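Local coordinates for protein aminotransferase (Streptomyces pactum, PDB 4ZM4) that belongs to the class-III aminotransferases, a family of pyridoxal-phosphate enzymes, binds pyridoxal-5'-phosphate and pairs with a second copy of itself, at residues B[104-109]-B[327-332]; B[175-180]-B[185-190]. The protein carries 1 engineered substitution. All coordinates share one frame; numbering follows the deposited sequence.

Interaction 1 of 2, residues B[104-109]-B[327-332]; sequences GALIAE and KIRSLP
Glu109 OE1 is gripped by two nitrogens of one guanidinium group: it lies 2.7 Å from Arg329 NH2 and 2.8 Å from Arg329 NE. This salt bridge joins two helices of the class-III aminotransferase fold, 98-110 and 315-329, with Arg329 closing the second. Both of these hydrogen bonds are weak, with bent angles, because a single oxygen sits in the fork between two N-H groups and neither can aim straight at it. Glu109 OE2 lies at the guanidinium edge and in its plane; its bond from Arg329 NE is nearly straight at 174° but long at 3.5 Å, and so also weak. With the carboxylate and guanidinium planes 59° apart, the pair departs from a flat, two-pronged bridge and loads most of the contact onto OE1.

Both chains reach out to the meeting point. Arg329 has CG anti to its own amide nitrogen (chi1 -178°) and stays extended as far as NE, while Glu109 is extended in the same way and crosses it at about a right angle. Since both residues are exposed, solvent probably tempers the attraction. Elsewhere on the same helices, the buried Ile107 packs on Val117 and Phe119 of strand 116-120, and the buried Ile328 touches Val280. Leu106, buried, supplies the apolar part of the contact: its CD2 methyl rests over one guanidinium face, displaced toward the rim, at 3.8 Å from Arg329 CZ and 3.9 Å from Arg329 CD.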
loop_
_atom_site.group_PDB
_atom_site.type_symbol
_atom_site.label_atom_id
_atom_site.label_comp_id
_atom_site.label_asym_id
_atom_site.label_seq_id
_atom_site.Cartn_x
_atom_site.Cartn_y
_atom_site.Cartn_z
ATOM N N GLY B 104 -5.301 -3.620 17.544
ATOM C CA GLY B 104 -5.909 -2.352 17.920
ATOM C C GLY B 104 -5.575 -1.992 19.353
ATOM O O GLY B 104 -5.165 -0.857 19.633
ATOM N N ALA B 105 -5.712 -2.958 20.262
ATOM C CA ALA B 105 -5.513 -2.704 21.719
ATOM C C ALA B 105 -4.074 -2.362 22.046
ATOM O O ALA B 105 -3.804 -1.423 22.813
ATOM C CB ALA B 105 -5.971 -3.893 22.543
ATOM N N LEU B 106 -3.131 -3.075 21.438
ATOM C CA LEU B 106 -1.720 -2.689 21.563
ATOM C C LEU B 106 -1.424 -1.258 21.125
ATOM O O LEU B 106 -0.690 -0.538 21.797
ATOM C CB LEU B 106 -0.817 -3.692 20.826
ATOM C CG LEU B 106 -0.564 -4.910 21.723
ATOM C CD1 LEU B 106 -0.108 -6.139 20.944
ATOM C CD2 LEU B 106 0.443 -4.535 22.806
ATOM N N ILE B 107 -1.923 -0.848 19.963
ATOM C CA ILE B 107 -1.703 0.527 19.496
ATOM C C ILE B 107 -2.309 1.498 20.520
ATOM O O ILE B 107 -1.635 2.435 20.941
ATOM C CB ILE B 107 -2.309 0.777 18.086
ATOM C CG1 ILE B 107 -1.517 -0.010 17.026
ATOM C CG2 ILE B 107 -2.296 2.253 17.730
ATOM C CD1 ILE B 107 -2.232 -0.116 15.700
ATOM N N ALA B 108 -3.554 1.240 20.952
ATOM C CA ALA B 108 -4.243 2.145 21.884
ATOM C C ALA B 108 -3.501 2.286 23.221
ATOM O O ALA B 108 -3.407 3.384 23.762
ATOM C CB ALA B 108 -5.676 1.722 22.114
ATOM N N GLU B 109 -2.937 1.187 23.698
ATOM C CA GLU B 109 -2.200 1.170 24.964
ATOM C C GLU B 109 -0.946 1.997 24.839
ATOM O O GLU B 109 -0.645 2.794 25.712
ATOM C CB GLU B 109 -1.814 -0.276 25.362
ATOM C CG GLU B 109 -1.393 -0.394 26.814
ATOM C CD GLU B 109 -0.661 -1.701 27.159
ATOM O OE1 GLU B 109 -0.938 -2.761 26.558
ATOM O OE2 GLU B 109 0.203 -1.658 28.030
ATOM N N LYS B 327 6.585 -7.174 21.585
ATOM C CA LYS B 327 8.016 -7.126 21.930
ATOM C C LYS B 327 8.462 -5.792 22.546
ATOM O O LYS B 327 9.137 -5.788 23.588
ATOM C CB LYS B 327 8.883 -7.405 20.710
ATOM C CG LYS B 327 10.365 -7.295 20.964
ATOM C CD LYS B 327 11.168 -7.959 19.865
ATOM C CE LYS B 327 12.648 -7.747 20.076
ATOM N NZ LYS B 327 13.403 -8.342 18.938
ATOM N N ILE B 328 8.100 -4.682 21.904
ATOM C CA ILE B 328 8.468 -3.339 22.410
ATOM C C ILE B 328 7.901 -3.079 23.831
ATOM O O ILE B 328 8.577 -2.545 24.720
ATOM C CB ILE B 328 7.970 -2.237 21.464
ATOM C CG1 ILE B 328 8.785 -2.246 20.172
ATOM C CG2 ILE B 328 8.033 -0.860 22.135
ATOM C CD1 ILE B 328 8.222 -1.344 19.086
ATOM N N ARG B 329 6.651 -3.476 24.012
ATOM C CA ARG B 329 5.964 -3.327 25.293
ATOM C C ARG B 329 6.673 -4.099 26.401
ATOM O O ARG B 329 6.737 -3.629 27.535
ATOM C CB ARG B 329 4.536 -3.816 25.147
ATOM C CG ARG B 329 3.647 -3.681 26.381
ATOM C CD ARG B 329 2.538 -4.697 26.091
ATOM N NE ARG B 329 1.193 -4.637 26.574
ATOM C CZ ARG B 329 0.309 -5.625 26.414
ATOM N NH1 ARG B 329 0.667 -6.778 25.868
ATOM N NH2 ARG B 329 -0.950 -5.477 26.867
ATOM N N SER B 330 7.232 -5.256 26.061
ATOM C CA SER B 330 7.884 -6.112 27.046
ATOM C C SER B 330 9.264 -5.613 27.450
ATOM O O SER B 330 9.898 -6.183 28.313
ATOM C CB SER B 330 7.975 -7.547 26.504
ATOM O OG SER B 330 8.908 -7.635 25.445
ATOM N N LEU B 331 9.729 -4.528 26.839
ATOM C CA LEU B 331 11.096 -4.002 27.054
ATOM C C LEU B 331 11.017 -2.571 27.558
ATOM O O LEU B 331 11.163 -1.621 26.785
ATOM C CB LEU B 331 11.886 -4.061 25.744
ATOM C CG LEU B 331 12.106 -5.465 25.152
ATOM C CD1 LEU B 331 12.806 -5.342 23.792
ATOM C CD2 LEU B 331 12.927 -6.355 26.068
ATOM N N PRO B 332 10.770 -2.410 28.863
ATOM C CA PRO B 332 10.432 -1.084 29.372
ATOM C C PRO B 332 11.606 -0.106 29.399
ATOM O O PRO B 332 11.377 1.103 29.441
ATOM C CB PRO B 332 9.907 -1.367 30.793
ATOM C CG PRO B 332 10.548 -2.648 31.182
ATOM C CD PRO B 332 10.723 -3.447 29.916
#

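Interaction 2 of 2, residues B[175-180]-B[185-190]; sequences VVPGAL and EALAHT
Leu187 and Val175 point their CB atoms at each other's segments and cross obliquely. The main touch is Leu187 CD1 against Val175 CG1 at 3.6 Å, and Val175 CG1 also lies 3.7 Å from Leu187 CB. Val175 CG1 therefore lies against the flank of Leu187, touching it at CB and at CD1. The torsion of Val175 (chi1 178°) divides its two methyls between different partners: CG1, anti to the backbone nitrogen, takes the leucine, whereas Val175 CG2 faces the backbone of Thr190, 3.5 Å from Thr190 O, a contact with no hydrogen bond in it.

Pro177 meets the same leucine branch further along, and its side chain too lies aslant to that of Leu187: Pro177 CA is 3.6 Å from Leu187 CD1, while the ring is less close, with Pro177 CG at 4.1 Å from that methyl. Leu187 CD1 thus lies against both the valine and the proline, and Val176 C, between them, is 4.0 Å from it.

Both segments belong to the long connection between strands 142-146 and 190-193, the latter an outermost strand, within this chain, of the seven-stranded mixed sheet in this aminotransferase. Two successive type I turns, Glu185 to Ala188 and Leu187 to Thr190, shape the second segment, and Leu187 is common to both. The turns also reach the dimer interface: Glu185 OE2 and His189 NE2 are hydrogen-bonded to His189 and Glu185 of the second subunit, respectively. Thr190, where the strand begins, is buried; its hydroxyl OG1 is hydrogen-bonded to Thr156 O. No hydrogen bond crosses between 175-180 and 185-190, and Val176 points its CB away from 185-190, its side chain touching Ala160.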
loop_
_atom_site.group_PDB
_atom_site.type_symbol
_atom_site.label_atom_id
_atom_site.label_comp_id
_atom_site.label_asym_id
_atom_site.label_seq_id
_atom_site.Cartn_x
_atom_site.Cartn_y
_atom_site.Cartn_z
ATOM N N VAL B 175 3.480 26.053 -3.645
ATOM C CA VAL B 175 3.028 24.666 -3.662
ATOM C C VAL B 175 3.296 24.131 -5.059
ATOM O O VAL B 175 2.584 24.477 -5.993
ATOM C CB VAL B 175 1.531 24.586 -3.326
ATOM C CG1 VAL B 175 1.015 23.154 -3.376
ATOM C CG2 VAL B 175 1.283 25.178 -1.947
ATOM N N VAL B 176 4.331 23.299 -5.195
ATOM C CA VAL B 176 4.787 22.780 -6.486
ATOM C C VAL B 176 4.497 21.256 -6.557
ATOM O O VAL B 176 5.007 20.491 -5.747
ATOM C CB VAL B 176 6.293 23.004 -6.650
ATOM C CG1 VAL B 176 6.777 22.475 -8.008
ATOM C CG2 VAL B 176 6.649 24.482 -6.508
ATOM N N PRO B 177 3.666 20.814 -7.513
ATOM C CA PRO B 177 3.447 19.378 -7.696
ATOM C C PRO B 177 4.732 18.536 -7.779
ATOM O O PRO B 177 5.716 18.950 -8.379
ATOM C CB PRO B 177 2.706 19.303 -9.042
ATOM C CG PRO B 177 2.029 20.668 -9.167
ATOM C CD PRO B 177 3.024 21.617 -8.580
ATOM N N GLY B 178 4.699 17.348 -7.161
ATOM C CA GLY B 178 5.887 16.504 -7.005
ATOM C C GLY B 178 6.055 15.388 -8.023
ATOM O O GLY B 178 7.026 14.659 -7.968
ATOM N N ALA B 179 5.078 15.199 -8.899
ATOM C CA ALA B 179 5.140 14.150 -9.893
ATOM C C ALA B 179 4.530 14.655 -11.183
ATOM O O ALA B 179 3.568 15.398 -11.157
ATOM C CB ALA B 179 4.377 12.913 -9.393
ATOM N N LEU B 180 5.061 14.189 -12.307
ATOM C CA LEU B 180 4.416 14.373 -13.575
ATOM C C LEU B 180 3.127 13.556 -13.587
ATOM O O LEU B 180 3.009 12.563 -12.904
ATOM C CB LEU B 180 5.324 13.912 -14.726
ATOM C CG LEU B 180 6.648 14.652 -15.004
ATOM C CD1 LEU B 180 7.359 13.979 -16.165
ATOM C CD2 LEU B 180 6.457 16.129 -15.311
ATOM N N GLU B 185 -5.523 20.225 -10.729
ATOM C CA GLU B 185 -6.143 20.736 -9.524
ATOM C C GLU B 185 -5.629 19.995 -8.270
ATOM O O GLU B 185 -6.103 20.241 -7.164
ATOM C CB GLU B 185 -7.663 20.605 -9.608
ATOM C CG GLU B 185 -8.323 21.270 -10.820
ATOM C CD GLU B 185 -8.377 20.378 -12.059
ATOM O OE1 GLU B 185 -7.792 19.277 -12.065
ATOM O OE2 GLU B 185 -8.992 20.772 -13.057
ATOM N N ALA B 186 -4.659 19.089 -8.434
ATOM C CA ALA B 186 -4.336 18.145 -7.372
ATOM C C ALA B 186 -4.095 18.878 -6.073
ATOM O O ALA B 186 -4.544 18.424 -5.018
ATOM C CB ALA B 186 -3.122 17.327 -7.736
ATOM N N LEU B 187 -3.390 20.013 -6.147
ATOM C CA LEU B 187 -2.928 20.704 -4.955
ATOM C C LEU B 187 -3.668 21.985 -4.685
ATOM O O LEU B 187 -3.188 22.835 -3.941
ATOM C CB LEU B 187 -1.419 20.953 -5.071
ATOM C CG LEU B 187 -0.519 19.710 -5.135
ATOM C CD1 LEU B 187 0.927 20.139 -5.260
ATOM C CD2 LEU B 187 -0.645 18.790 -3.945
ATOM N N ALA B 188 -4.813 22.164 -5.355
ATOM C CA ALA B 188 -5.601 23.395 -5.262
ATOM C C ALA B 188 -6.015 23.705 -3.831
ATOM O O ALA B 188 -6.173 24.864 -3.486
ATOM C CB ALA B 188 -6.839 23.271 -6.115
ATOM N N HIS B 189 -6.192 22.656 -3.017
ATOM C CA HIS B 189 -6.697 22.770 -1.654
ATOM C C HIS B 189 -5.603 22.402 -0.659
ATOM O O HIS B 189 -5.864 21.952 0.440
ATOM C CB HIS B 189 -7.959 21.903 -1.495
ATOM C CG HIS B 189 -9.078 22.308 -2.408
ATOM N ND1 HIS B 189 -9.964 23.316 -2.099
ATOM C CD2 HIS B 189 -9.434 21.865 -3.630
ATOM C CE1 HIS B 189 -10.793 23.502 -3.105
ATOM N NE2 HIS B 189 -10.513 22.611 -4.036
ATOM N N THR B 190 -4.364 22.550 -1.080
ATOM C CA THR B 190 -3.237 22.259 -0.254
ATOM C C THR B 190 -2.290 23.460 -0.266
ATOM O O THR B 190 -1.959 23.982 -1.304
ATOM C CB THR B 190 -2.474 21.042 -0.756
ATOM O OG1 THR B 190 -3.359 19.927 -0.896
ATOM C CG2 THR B 190 -1.338 20.671 0.222
#

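In the fold
Interactions 1 and 2 lie on opposite sides of the chain's centre, about 37 Å apart between their centres, and share no element. Interaction 1 is partly buried and ties two helices separated by more than 200 residues of sequence; interaction 2 is a surface contact between neighbouring parts of one loop that leads into a strand at the edge, within this chain, of the large sheet. Their chemistry differs accordingly. Charged groups bridge the helix pair where both charged residues are exposed, with one buried leucine beneath, whereas the loop contact consists of aliphatic packing without any hydrogen bond across it. In interaction 2, polar groups pair elsewhere: Glu185 and His189 with the second subunit, Thr190 with Thr156 of its own chain.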